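Long-range contact in arginine decarboxylase (Campylobacter jejuni subsp. jejuni, PDB 3NZP), which probably catalyses the decarboxylation of arginine to agmatine with pyridoxal 5'-phosphate as cofactor, an entry step of polyamine biosynthesis: residues T156-D168 with G205-L218. Residues are numbered along the deposited sequence; the frame is centred on the assembly and turned at random.
Sequences TIEGLNELEAIID and GLTSTELIEAVNLL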
loop_
_atom_site.group_PDB
_atom_site.type_symbol
_atom_site.label_atom_id
_atom_site.label_comp_id
_atom_site.label_asym_id
_atom_site.label_seq_id
_atom_site.Cartn_x
_atom_site.Cartn_y
_atom_site.Cartn_z
ATOM N N THR B 156 -24.119 12.948 6.677
ATOM C CA THR B 156 -24.676 11.607 6.770
ATOM C C THR B 156 -24.282 10.938 8.097
ATOM O O THR B 156 -23.101 10.678 8.337
ATOM C CB THR B 156 -24.191 10.743 5.595
ATOM O OG1 THR B 156 -24.629 11.321 4.361
ATOM C CG2 THR B 156 -24.736 9.341 5.709
ATOM N N ILE B 157 -25.275 10.670 8.950
ATOM C CA ILE B 157 -25.061 10.036 10.257
ATOM C C ILE B 157 -24.707 8.553 10.138
ATOM O O ILE B 157 -25.342 7.816 9.391
ATOM C CB ILE B 157 -26.334 10.160 11.169
ATOM C CG1 ILE B 157 -26.399 11.551 11.780
ATOM C CG2 ILE B 157 -26.311 9.145 12.297
ATOM C CD1 ILE B 157 -26.671 12.619 10.773
ATOM N N GLU B 158 -23.700 8.124 10.890
ATOM C CA GLU B 158 -23.265 6.735 10.874
ATOM C C GLU B 158 -23.841 6.013 12.091
ATOM O O GLU B 158 -23.956 4.791 12.098
ATOM C CB GLU B 158 -21.741 6.668 10.921
ATOM C CG GLU B 158 -21.044 7.521 9.877
ATOM C CD GLU B 158 -21.258 7.003 8.471
ATOM O OE1 GLU B 158 -21.148 5.773 8.292
ATOM O OE2 GLU B 158 -21.524 7.817 7.553
ATOM N N GLY B 159 -24.189 6.782 13.120
ATOM C CA GLY B 159 -24.753 6.224 14.339
ATOM C C GLY B 159 -25.586 7.241 15.112
ATOM O O GLY B 159 -25.358 8.448 15.002
ATOM N N LEU B 160 -26.555 6.759 15.892
ATOM C CA LEU B 160 -27.420 7.639 16.688
ATOM C C LEU B 160 -26.638 8.704 17.441
ATOM O O LEU B 160 -27.045 9.867 17.519
ATOM C CB LEU B 160 -28.247 6.824 17.674
ATOM C CG LEU B 160 -29.686 6.548 17.224
ATOM C CD1 LEU B 160 -29.714 6.003 15.801
ATOM C CD2 LEU B 160 -30.311 5.557 18.175
ATOM N N ASN B 161 -25.506 8.295 17.997
ATOM C CA ASN B 161 -24.648 9.206 18.721
ATOM C C ASN B 161 -24.350 10.478 17.938
ATOM O O ASN B 161 -24.484 11.583 18.460
ATOM C CB ASN B 161 -23.348 8.513 19.068
ATOM C CG ASN B 161 -23.045 8.608 20.531
ATOM O OD1 ASN B 161 -23.775 8.054 21.369
ATOM N ND2 ASN B 161 -21.964 9.328 20.867
ATOM N N GLU B 162 -23.927 10.315 16.687
ATOM C CA GLU B 162 -23.624 11.463 15.837
ATOM C C GLU B 162 -24.840 12.352 15.660
ATOM O O GLU B 162 -24.719 13.578 15.565
ATOM C CB GLU B 162 -23.172 11.019 14.456
ATOM C CG GLU B 162 -21.885 10.267 14.442
ATOM C CD GLU B 162 -21.461 9.887 13.026
ATOM O OE1 GLU B 162 -20.356 9.299 12.885
ATOM O OE2 GLU B 162 -22.230 10.174 12.065
ATOM N N LEU B 163 -26.014 11.726 15.603
ATOM C CA LEU B 163 -27.258 12.461 15.416
ATOM C C LEU B 163 -27.464 13.384 16.598
ATOM O O LEU B 163 -27.753 14.576 16.443
ATOM C CB LEU B 163 -28.438 11.502 15.290
ATOM C CG LEU B 163 -29.804 12.124 14.992
ATOM C CD1 LEU B 163 -29.750 12.952 13.708
ATOM C CD2 LEU B 163 -30.846 11.014 14.882
ATOM N N GLU B 164 -27.297 12.827 17.787
ATOM C CA GLU B 164 -27.449 13.600 19.011
ATOM C C GLU B 164 -26.503 14.791 18.982
ATOM O O GLU B 164 -26.902 15.918 19.255
ATOM C CB GLU B 164 -27.147 12.705 20.201
ATOM C CG GLU B 164 -27.841 11.371 20.076
ATOM C CD GLU B 164 -28.626 11.034 21.308
ATOM O OE1 GLU B 164 -28.007 10.961 22.388
ATOM O OE2 GLU B 164 -29.856 10.852 21.201
ATOM N N ALA B 165 -25.248 14.531 18.639
ATOM C CA ALA B 165 -24.256 15.591 18.557
ATOM C C ALA B 165 -24.760 16.732 17.674
ATOM O O ALA B 165 -24.679 17.896 18.053
ATOM C CB ALA B 165 -22.958 15.037 17.998
ATOM N N ILE B 166 -25.276 16.395 16.497
ATOM C CA ILE B 166 -25.787 17.410 15.591
ATOM C C ILE B 166 -26.917 18.186 16.252
ATOM O O ILE B 166 -26.903 19.418 16.288
ATOM C CB ILE B 166 -26.318 16.785 14.300
ATOM C CG1 ILE B 166 -25.171 16.129 13.544
ATOM C CG2 ILE B 166 -26.984 17.842 13.433
ATOM C CD1 ILE B 166 -25.584 15.587 12.224
ATOM N N ILE B 167 -27.899 17.456 16.772
ATOM C CA ILE B 167 -29.047 18.061 17.444
ATOM C C ILE B 167 -28.578 19.092 18.464
ATOM O O ILE B 167 -29.098 20.206 18.515
ATOM C CB ILE B 167 -29.892 16.981 18.149
ATOM C CG1 ILE B 167 -30.617 16.141 17.097
ATOM C CG2 ILE B 167 -30.872 17.624 19.100
ATOM C CD1 ILE B 167 -31.308 14.921 17.649
ATOM N N ASP B 168 -27.591 18.716 19.270
ATOM C CA ASP B 168 -27.043 19.611 20.274
ATOM C C ASP B 168 -26.441 20.854 19.680
ATOM O O ASP B 168 -26.922 21.950 19.929
ATOM C CB ASP B 168 -25.976 18.909 21.095
ATOM C CG ASP B 168 -26.564 17.927 22.061
ATOM O OD1 ASP B 168 -27.770 17.615 21.905
ATOM O OD2 ASP B 168 -25.827 17.462 22.969
ATOM N N GLY B 205 -23.778 1.617 9.680
ATOM C CA GLY B 205 -25.069 2.163 9.307
ATOM C C GLY B 205 -26.057 1.964 10.440
ATOM O O GLY B 205 -25.735 1.337 11.448
ATOM N N LEU B 206 -27.262 2.497 10.282
ATOM C CA LEU B 206 -28.267 2.375 11.320
ATOM C C LEU B 206 -29.175 1.178 11.078
ATOM O O LEU B 206 -29.602 0.942 9.956
ATOM C CB LEU B 206 -29.102 3.649 11.382
ATOM C CG LEU B 206 -28.363 4.954 11.628
ATOM C CD1 LEU B 206 -29.366 6.090 11.597
ATOM C CD2 LEU B 206 -27.650 4.922 12.963
ATOM N N THR B 207 -29.466 0.428 12.134
ATOM C CA THR B 207 -30.340 -0.728 12.011
ATOM C C THR B 207 -31.772 -0.236 11.833
ATOM O O THR B 207 -32.046 0.950 11.990
ATOM C CB THR B 207 -30.279 -1.604 13.256
ATOM O OG1 THR B 207 -30.996 -0.971 14.326
ATOM C CG2 THR B 207 -28.839 -1.800 13.673
ATOM N N SER B 208 -32.688 -1.146 11.516
ATOM C CA SER B 208 -34.077 -0.758 11.310
ATOM C C SER B 208 -34.646 -0.123 12.571
ATOM O O SER B 208 -35.328 0.897 12.514
ATOM C CB SER B 208 -34.925 -1.970 10.893
ATOM O OG SER B 208 -34.844 -3.024 11.839
ATOM N N THR B 209 -34.352 -0.717 13.715
ATOM C CA THR B 209 -34.852 -0.180 14.958
ATOM C C THR B 209 -34.174 1.168 15.248
ATOM O O THR B 209 -34.823 2.110 15.711
ATOM C CB THR B 209 -34.661 -1.216 16.112
ATOM O OG1 THR B 209 -33.955 -0.608 17.201
ATOM C CG2 THR B 209 -33.908 -2.461 15.600
ATOM N N GLU B 210 -32.880 1.278 14.946
ATOM C CA GLU B 210 -32.159 2.541 15.166
ATOM C C GLU B 210 -32.685 3.643 14.251
ATOM O O GLU B 210 -32.773 4.802 14.654
ATOM C CB GLU B 210 -30.664 2.365 14.928
ATOM C CG GLU B 210 -29.961 1.663 16.052
ATOM C CD GLU B 210 -28.530 1.316 15.711
ATOM O OE1 GLU B 210 -27.835 0.759 16.588
ATOM O OE2 GLU B 210 -28.100 1.597 14.565
ATOM N N LEU B 211 -33.029 3.281 13.016
ATOM C CA LEU B 211 -33.562 4.246 12.064
ATOM C C LEU B 211 -34.843 4.857 12.593
ATOM O O LEU B 211 -35.083 6.047 12.423
ATOM C CB LEU B 211 -33.846 3.587 10.722
ATOM C CG LEU B 211 -32.657 3.265 9.836
ATOM C CD1 LEU B 211 -33.142 2.447 8.665
ATOM C CD2 LEU B 211 -31.994 4.547 9.349
ATOM N N ILE B 212 -35.681 4.046 13.223
ATOM C CA ILE B 212 -36.918 4.572 13.769
ATOM C C ILE B 212 -36.566 5.575 14.876
ATOM O O ILE B 212 -37.035 6.707 14.856
ATOM C CB ILE B 212 -37.817 3.443 14.332
ATOM C CG1 ILE B 212 -38.210 2.483 13.206
ATOM C CG2 ILE B 212 -39.079 4.032 14.926
ATOM C CD1 ILE B 212 -39.021 1.304 13.682
ATOM N N GLU B 213 -35.723 5.175 15.822
ATOM C CA GLU B 213 -35.334 6.084 16.889
ATOM C C GLU B 213 -34.814 7.371 16.276
ATOM O O GLU B 213 -35.161 8.473 16.714
ATOM C CB GLU B 213 -34.245 5.454 17.749
ATOM C CG GLU B 213 -34.672 4.158 18.381
ATOM C CD GLU B 213 -33.593 3.542 19.238
ATOM O OE1 GLU B 213 -33.187 4.174 20.240
ATOM O OE2 GLU B 213 -33.155 2.420 18.904
ATOM N N ALA B 214 -33.978 7.221 15.253
ATOM C CA ALA B 214 -33.397 8.365 14.567
ATOM C C ALA B 214 -34.498 9.331 14.135
ATOM O O ALA B 214 -34.385 10.536 14.345
ATOM C CB ALA B 214 -32.605 7.900 13.368
ATOM N N VAL B 215 -35.563 8.800 13.542
ATOM C CA VAL B 215 -36.665 9.639 13.088
ATOM C C VAL B 215 -37.386 10.289 14.253
ATOM O O VAL B 215 -37.764 11.455 14.182
ATOM C CB VAL B 215 -37.680 8.847 12.255
ATOM C CG1 VAL B 215 -38.947 9.657 12.040
ATOM C CG2 VAL B 215 -37.066 8.490 10.926
ATOM N N ASN B 216 -37.588 9.543 15.330
ATOM C CA ASN B 216 -38.259 10.125 16.473
ATOM C C ASN B 216 -37.419 11.276 17.015
ATOM O O ASN B 216 -37.936 12.374 17.209
ATOM C CB ASN B 216 -38.523 9.072 17.551
ATOM C CG ASN B 216 -39.586 8.065 17.122
ATOM O OD1 ASN B 216 -40.598 8.438 16.513
ATOM N ND2 ASN B 216 -39.369 6.791 17.442
ATOM N N LEU B 217 -36.125 11.046 17.236
ATOM C CA LEU B 217 -35.258 12.109 17.730
ATOM C C LEU B 217 -35.393 13.372 16.886
ATOM O O LEU B 217 -35.604 14.466 17.411
ATOM C CB LEU B 217 -33.797 11.677 17.724
ATOM C CG LEU B 217 -33.301 10.987 18.991
ATOM C CD1 LEU B 217 -31.847 10.589 18.812
ATOM C CD2 LEU B 217 -33.455 11.917 20.164
ATOM N N LEU B 218 -35.264 13.233 15.574
ATOM C CA LEU B 218 -35.382 14.391 14.710
ATOM C C LEU B 218 -36.754 15.017 14.878
ATOM O O LEU B 218 -36.912 16.238 14.822
ATOM C CB LEU B 218 -35.176 13.996 13.250
ATOM C CG LEU B 218 -33.750 13.598 12.876
ATOM C CD1 LEU B 218 -33.743 13.117 11.446
ATOM C CD2 LEU B 218 -32.800 14.771 13.052
HETATM O O HOH W 1 -23.428 2.343 13.678
#
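In the pyridoxal-binding TIM barrel, helix 160-170 and helix 208-220 follow successive strands, 152-157 and 179-183, and pack side by side on the barrel's outer face through Leu160, Leu163, Ala214 and Leu217, joined by Leu206 of the loop leading into the second helix. The pair illustrates how beta-alpha repeats bring consecutive outer helices into the same direction: their segment axes diverge by only 8° and approach to 10.5 Å. Leu160 works at the N-terminal end with both branches. Its CD1 reaches Leu206 CD2 at 3.7 Å and also lies against the backbone O and the CB of Glu210, whereas CD2 rests against the side chain of Glu213, which crosses it nearly at right angles; the carboxylate of Glu213 pairs with Lys348 of the second subunit, so this edge adjoins the dimer interface. One turn on, Leu163 holds CG anti to its own nitrogen (chi1 -176°), and its two methyls part company: CD2 sits 3.9 Å from Ala214 CB, while CD1 meets Leu218 CD2 at 3.6 Å. Small Ala214 lets the leucine settle close to the backbone of helix 208-220. Beneath this layer Leu218 and Leu206 also touch Ile180 and Leu182 of strand 179-183, tying both ends to the barrel wall. Farther along, Ile167 CD1 lies across Leu217 at 4.1 Å from its CB. Helix 208-220 starts with a capping box, in which Thr207 OG1 accepts from Glu210 N at 3.0 Å and Glu210 OE2 accepts from Thr207 N. Toward the active site, the side chain of Glu158 lies about 7 Å from the bound pyridoxal phosphate and forms a salt bridge with Arg183. Between the two chain turns, a water donates to the backbone Glu158 O at 3.0 Å and, weakly, to Gly205 O.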